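Protein Aster-A (Mus musculus, PDB 6GQF) carries cholesterol from the plasma membrane to the endoplasmic reticulum without vesicles, the part described here being its sterol-binding VASt (ASTER) domain. Local coordinates at residues L34-G39 against R161-S166; S45-G50 against R199-A204. All blocks are in the same frame, centred on the assembly; numbering follows the deposited sequence.

Interaction 1 (L34-G39 against R161-S166); sequences LPDLSG and RLRVSS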
loop_
_atom_site.group_PDB
_atom_site.type_symbol
_atom_site.label_atom_id
_atom_site.label_comp_id
_atom_site.label_asym_id
_atom_site.label_seq_id
_atom_site.Cartn_x
_atom_site.Cartn_y
_atom_site.Cartn_z
ATOM N N LEU A 34 -2.292 -4.644 -17.355
ATOM C CA LEU A 34 -2.121 -5.364 -16.094
ATOM C C LEU A 34 -3.444 -5.553 -15.340
ATOM O O LEU A 34 -4.200 -4.596 -15.170
ATOM C CB LEU A 34 -1.119 -4.625 -15.207
ATOM C CG LEU A 34 0.288 -4.474 -15.796
ATOM C CD1 LEU A 34 1.155 -3.607 -14.892
ATOM C CD2 LEU A 34 0.954 -5.833 -16.039
ATOM N N PRO A 35 -3.727 -6.790 -14.876
ATOM C CA PRO A 35 -4.969 -7.042 -14.141
ATOM C C PRO A 35 -4.795 -6.919 -12.626
ATOM O O PRO A 35 -3.814 -6.339 -12.159
ATOM C CB PRO A 35 -5.309 -8.479 -14.540
ATOM C CG PRO A 35 -3.969 -9.125 -14.842
ATOM C CD PRO A 35 -2.931 -8.027 -14.984
ATOM N N ASP A 36 -5.748 -7.461 -11.872
ATOM C CA ASP A 36 -5.678 -7.466 -10.415
ATOM C C ASP A 36 -4.730 -8.553 -9.903
ATOM O O ASP A 36 -4.108 -9.269 -10.688
ATOM C CB ASP A 36 -7.073 -7.670 -9.818
ATOM C CG ASP A 36 -7.961 -6.455 -9.985
ATOM O OD1 ASP A 36 -7.670 -5.618 -10.866
ATOM O OD2 ASP A 36 -8.953 -6.337 -9.237
ATOM N N LEU A 37 -4.631 -8.664 -8.580
ATOM C CA LEU A 37 -3.776 -9.659 -7.941
ATOM C C LEU A 37 -4.613 -10.810 -7.397
ATOM O O LEU A 37 -5.765 -10.624 -7.006
ATOM C CB LEU A 37 -2.956 -9.018 -6.817
ATOM C CG LEU A 37 -1.935 -7.958 -7.245
ATOM C CD1 LEU A 37 -1.398 -7.222 -6.031
ATOM C CD2 LEU A 37 -0.796 -8.579 -8.030
ATOM N N SER A 38 -4.017 -11.998 -7.369
ATOM C CA SER A 38 -4.705 -13.210 -6.942
ATOM C C SER A 38 -4.736 -13.338 -5.426
ATOM O O SER A 38 -4.387 -14.383 -4.878
ATOM C CB SER A 38 -4.027 -14.438 -7.549
ATOM O OG SER A 38 -2.672 -14.523 -7.135
ATOM N N GLY A 39 -5.150 -12.267 -4.755
ATOM C CA GLY A 39 -5.259 -12.261 -3.307
ATOM C C GLY A 39 -6.627 -11.777 -2.867
ATOM O O GLY A 39 -7.504 -12.591 -2.574
ATOM N N ARG A 161 -11.807 6.725 -10.564
ATOM C CA ARG A 161 -11.973 5.492 -9.802
ATOM C C ARG A 161 -10.648 5.085 -9.166
ATOM O O ARG A 161 -9.577 5.412 -9.678
ATOM C CB ARG A 161 -12.496 4.362 -10.696
ATOM C CG ARG A 161 -12.600 3.006 -9.990
ATOM C CD ARG A 161 -13.113 1.921 -10.917
ATOM N NE ARG A 161 -14.468 2.193 -11.393
ATOM C CZ ARG A 161 -15.585 1.837 -10.760
ATOM N NH1 ARG A 161 -15.537 1.188 -9.602
ATOM N NH2 ARG A 161 -16.761 2.139 -11.292
ATOM N N LEU A 162 -10.735 4.373 -8.046
ATOM C CA LEU A 162 -9.562 3.831 -7.371
ATOM C C LEU A 162 -9.763 2.344 -7.079
ATOM O O LEU A 162 -10.756 1.957 -6.462
ATOM C CB LEU A 162 -9.288 4.604 -6.074
ATOM C CG LEU A 162 -8.121 4.135 -5.198
ATOM C CD1 LEU A 162 -6.807 4.195 -5.940
ATOM C CD2 LEU A 162 -8.033 4.980 -3.944
ATOM N N ARG A 163 -8.829 1.518 -7.546
ATOM C CA ARG A 163 -8.817 0.092 -7.227
ATOM C C ARG A 163 -7.524 -0.289 -6.512
ATOM O O ARG A 163 -6.442 0.167 -6.881
ATOM C CB ARG A 163 -8.978 -0.756 -8.492
ATOM C CG ARG A 163 -10.370 -0.744 -9.074
ATOM C CD ARG A 163 -10.415 -1.453 -10.418
ATOM N NE ARG A 163 -10.250 -2.903 -10.308
ATOM C CZ ARG A 163 -11.236 -3.762 -10.056
ATOM N NH1 ARG A 163 -12.479 -3.332 -9.864
ATOM N NH2 ARG A 163 -10.979 -5.060 -9.986
ATOM N N VAL A 164 -7.644 -1.124 -5.483
ATOM C CA VAL A 164 -6.479 -1.671 -4.804
ATOM C C VAL A 164 -6.672 -3.153 -4.526
ATOM O O VAL A 164 -7.563 -3.550 -3.774
ATOM C CB VAL A 164 -6.189 -0.947 -3.478
ATOM C CG1 VAL A 164 -4.907 -1.492 -2.845
ATOM C CG2 VAL A 164 -6.079 0.557 -3.701
ATOM N N SER A 165 -5.830 -3.964 -5.152
ATOM C CA SER A 165 -5.786 -5.390 -4.889
ATOM C C SER A 165 -4.439 -5.720 -4.272
ATOM O O SER A 165 -3.467 -4.991 -4.462
ATOM C CB SER A 165 -6.001 -6.188 -6.174
ATOM O OG SER A 165 -5.042 -5.818 -7.146
ATOM N N SER A 166 -4.390 -6.817 -3.526
ATOM C CA SER A 166 -3.171 -7.221 -2.837
ATOM C C SER A 166 -2.981 -8.723 -2.944
ATOM O O SER A 166 -3.867 -9.436 -3.407
ATOM C CB SER A 166 -3.224 -6.793 -1.374
ATOM O OG SER A 166 -3.510 -5.402 -1.302
#
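Leu-37 and Ser-165 form the closely packed part of this contact, where the loop 34-39 lies over strand 161-166 just before the chain enters strand 40-47. The backbone N of Leu-37 donates to OG of Ser-165 at 3.2 Å, with a bent N-H...O angle of 139°. OG sits between the backbone N and the carbonyl carbon of its own residue (chi1 57°), and from there it also lies against CA and CB of Asp-36. Serine suits the place because its short side chain lets the loop come close, yet still offers an acceptor to a loop amide. CD1 of Leu-37 rests 3.4 Å from O of Ser-165; this branched apolar side chain suits a place against the strand backbone and Arg-149 of strand 144-156. CA of Gly-39 makes a C-H...O contact with O of Ser-166 at 3.2 Å, an approach helped by glycine's lack of a side chain. Ser-166 itself turns its hydroxyl inward, to His-148 of the sterol pocket.

Toward Asp-36 the contact is looser and partly exposed. NH2 of Arg-163 is modelled 2.5 Å from OD2 of Asp-36 in a salt bridge. It lies on the syn side, somewhat out of the carboxylate plane, and the carboxylate and guanidinium planes are turned 38° from each other. Arginine suits this margin since its long chain, bent at chi3, can carry charge to the loop, where aspartate answers it. The loop leading into strand 40-47 is thus held against that strand's neighbour in the antiparallel sheet of this VASt domain, a StAR-related sterol-binding fold.

Interaction 2 (S45-G50 against R199-A204); sequences SVFHMG and RELAKA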
loop_
_atom_site.group_PDB
_atom_site.type_symbol
_atom_site.label_atom_id
_atom_site.label_comp_id
_atom_site.label_asym_id
_atom_site.label_seq_id
_atom_site.Cartn_x
_atom_site.Cartn_y
_atom_site.Cartn_z
ATOM N N SER A 45 -13.488 2.163 -5.158
ATOM C CA SER A 45 -14.325 3.331 -4.938
ATOM C C SER A 45 -14.215 4.335 -6.078
ATOM O O SER A 45 -13.216 4.372 -6.793
ATOM C CB SER A 45 -13.938 3.996 -3.619
ATOM O OG SER A 45 -14.004 3.061 -2.555
ATOM N N VAL A 46 -15.255 5.144 -6.241
ATOM C CA VAL A 46 -15.225 6.248 -7.191
ATOM C C VAL A 46 -15.265 7.555 -6.417
ATOM O O VAL A 46 -16.128 7.760 -5.565
ATOM C CB VAL A 46 -16.397 6.185 -8.191
ATOM C CG1 VAL A 46 -16.365 7.387 -9.122
ATOM C CG2 VAL A 46 -16.340 4.893 -9.004
ATOM N N PHE A 47 -14.309 8.427 -6.715
ATOM C CA PHE A 47 -14.194 9.711 -6.042
ATOM C C PHE A 47 -14.433 10.848 -7.017
ATOM O O PHE A 47 -14.137 10.731 -8.206
ATOM C CB PHE A 47 -12.816 9.854 -5.397
ATOM C CG PHE A 47 -12.567 8.872 -4.296
ATOM C CD1 PHE A 47 -12.969 9.150 -3.003
ATOM C CD2 PHE A 47 -11.939 7.665 -4.555
ATOM C CE1 PHE A 47 -12.747 8.249 -1.988
ATOM C CE2 PHE A 47 -11.716 6.759 -3.544
ATOM C CZ PHE A 47 -12.120 7.050 -2.258
ATOM N N HIS A 48 -14.967 11.950 -6.501
ATOM C CA HIS A 48 -15.182 13.147 -7.302
ATOM C C HIS A 48 -13.950 14.046 -7.240
ATOM O O HIS A 48 -14.053 15.268 -7.130
ATOM C CB HIS A 48 -16.430 13.894 -6.826
ATOM C CG HIS A 48 -17.714 13.260 -7.264
ATOM N ND1 HIS A 48 -18.761 13.023 -6.400
ATOM C CD2 HIS A 48 -18.121 12.819 -8.478
ATOM C CE1 HIS A 48 -19.757 12.461 -7.063
ATOM N NE2 HIS A 48 -19.393 12.326 -8.324
ATOM N N MET A 49 -12.783 13.414 -7.306
ATOM C CA MET A 49 -11.514 14.116 -7.418
ATOM C C MET A 49 -10.865 13.686 -8.718
ATOM O O MET A 49 -11.030 12.545 -9.150
ATOM C CB MET A 49 -10.612 13.807 -6.222
ATOM C CG MET A 49 -11.156 14.335 -4.904
ATOM S SD MET A 49 -10.233 13.788 -3.456
ATOM C CE MET A 49 -10.706 12.060 -3.396
ATOM N N GLY A 50 -10.147 14.602 -9.356
ATOM C CA GLY A 50 -9.450 14.279 -10.585
ATOM C C GLY A 50 -8.445 13.167 -10.359
ATOM O O GLY A 50 -7.943 12.992 -9.247
ATOM N N ARG A 199 -11.672 5.610 3.653
ATOM C CA ARG A 199 -12.509 6.529 4.413
ATOM C C ARG A 199 -11.921 7.944 4.449
ATOM O O ARG A 199 -12.660 8.927 4.428
ATOM C CB ARG A 199 -12.707 6.002 5.836
ATOM C CG ARG A 199 -13.321 7.013 6.792
ATOM C CD ARG A 199 -13.708 6.380 8.119
ATOM N NE ARG A 199 -14.988 5.678 8.049
ATOM C CZ ARG A 199 -15.598 5.134 9.097
ATOM N NH1 ARG A 199 -15.049 5.207 10.304
ATOM N NH2 ARG A 199 -16.761 4.517 8.939
ATOM N N GLU A 200 -10.597 8.047 4.502
ATOM C CA GLU A 200 -9.941 9.348 4.603
ATOM C C GLU A 200 -9.960 10.099 3.276
ATOM O O GLU A 200 -9.968 11.332 3.252
ATOM C CB GLU A 200 -8.501 9.182 5.091
ATOM C CG GLU A 200 -8.391 8.859 6.576
ATOM C CD GLU A 200 -8.968 9.955 7.455
ATOM O OE1 GLU A 200 -8.719 11.145 7.161
ATOM O OE2 GLU A 200 -9.677 9.627 8.432
ATOM N N LEU A 201 -9.954 9.355 2.176
ATOM C CA LEU A 201 -10.088 9.949 0.854
ATOM C C LEU A 201 -11.524 10.406 0.641
ATOM O O LEU A 201 -11.780 11.404 -0.035
ATOM C CB LEU A 201 -9.680 8.954 -0.236
ATOM C CG LEU A 201 -8.185 8.743 -0.479
ATOM C CD1 LEU A 201 -7.987 7.658 -1.515
ATOM C CD2 LEU A 201 -7.518 10.026 -0.941
ATOM N N ALA A 202 -12.459 9.664 1.224
ATOM C CA ALA A 202 -13.868 10.013 1.148
ATOM C C ALA A 202 -14.114 11.382 1.784
ATOM O O ALA A 202 -14.632 12.293 1.133
ATOM C CB ALA A 202 -14.716 8.942 1.827
ATOM N N LYS A 203 -13.723 11.532 3.048
ATOM C CA LYS A 203 -13.929 12.788 3.764
ATOM C C LYS A 203 -13.071 13.925 3.212
ATOM O O LYS A 203 -13.284 15.089 3.549
ATOM C CB LYS A 203 -13.649 12.605 5.254
ATOM C CG LYS A 203 -12.267 12.086 5.570
ATOM C CD LYS A 203 -12.047 11.956 7.076
ATOM C CE LYS A 203 -13.104 11.082 7.738
ATOM N NZ LYS A 203 -12.723 10.682 9.122
ATOM N N ALA A 204 -12.100 13.586 2.370
ATOM C CA ALA A 204 -11.346 14.591 1.636
ATOM C C ALA A 204 -12.122 14.962 0.377
ATOM O O ALA A 204 -12.537 14.087 -0.385
ATOM C CB ALA A 204 -9.965 14.076 1.289
#
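This is a buried, largely apolar contact between a strand end and a helix end: residues 45-50 finish strand 40-47 and turn toward helix 51-58, while residues 199-204 lie at the C-terminal end of the long helix 176-202. Phe-47 leads it. CE1 of its ring lies 3.6 Å from CB of Leu-201, which CZ also touches. The same CE1 is 3.5 Å from the backbone N of Ala-202, and both partners are approached obliquely. The side chains of Phe-47 and Leu-201 cross at about a right angle. CG of Phe-47 is anti to its own carbonyl carbon (chi1 -65°), and the ring beyond it extends to the helix backbone, a reach that suits a large aromatic. The small Ala-202 is well placed beside it, its CA lying in the ring plane at the edge and its CB 4.3 Å from CE1 of Phe-47. An alanine in place of Phe-47 would probably open a gap beside Leu-201 and Ala-202 and leave the helix end less firmly packed on the strand.

Met-49 covers the next part of the helix end. Its flexible thioether chain bends at chi3 (-71°) to set CE 3.6 Å from O of Leu-201, while SD lies 3.9 Å from O of Ala-204. These are van der Waals contacts with backbone carbonyls. Leu-201 also meets Leu-54 and Met-57 of helix 51-58 and Leu-162 of strand 159-170, as befits a branched apolar residue among several elements. At the polar margin, Ser-45 is hydrogen-bonded to Asp-198 of the helix. A long C-terminal helix packed against an antiparallel sheet is the helix-grip arrangement of Bet v 1-like and StAR-related domains, to whose clan VASt belongs.

How the interactions relate
Both interactions lie at one side of the same antiparallel sheet, by its outermost strand 40-47 and that strand's neighbour 159-170. Interaction 1 lies partly buried where the N-terminal loop meets strand 159-170; its specific bonds are polar, a salt bridge at the margin and an amide-to-hydroxyl bond, with Leu-37 adding apolar packing. Interaction 2 is more buried and joins the end of strand 40-47 to helix 176-202 through apolar packing. Their centres are 18 Å apart, yet they touch: N of Leu-162 lies 2.8 Å from O of Ser-45, a probable hydrogen bond between the strands, while CD2 of Leu-162 packs 3.6 Å from CD1 of Leu-201 in the core beneath.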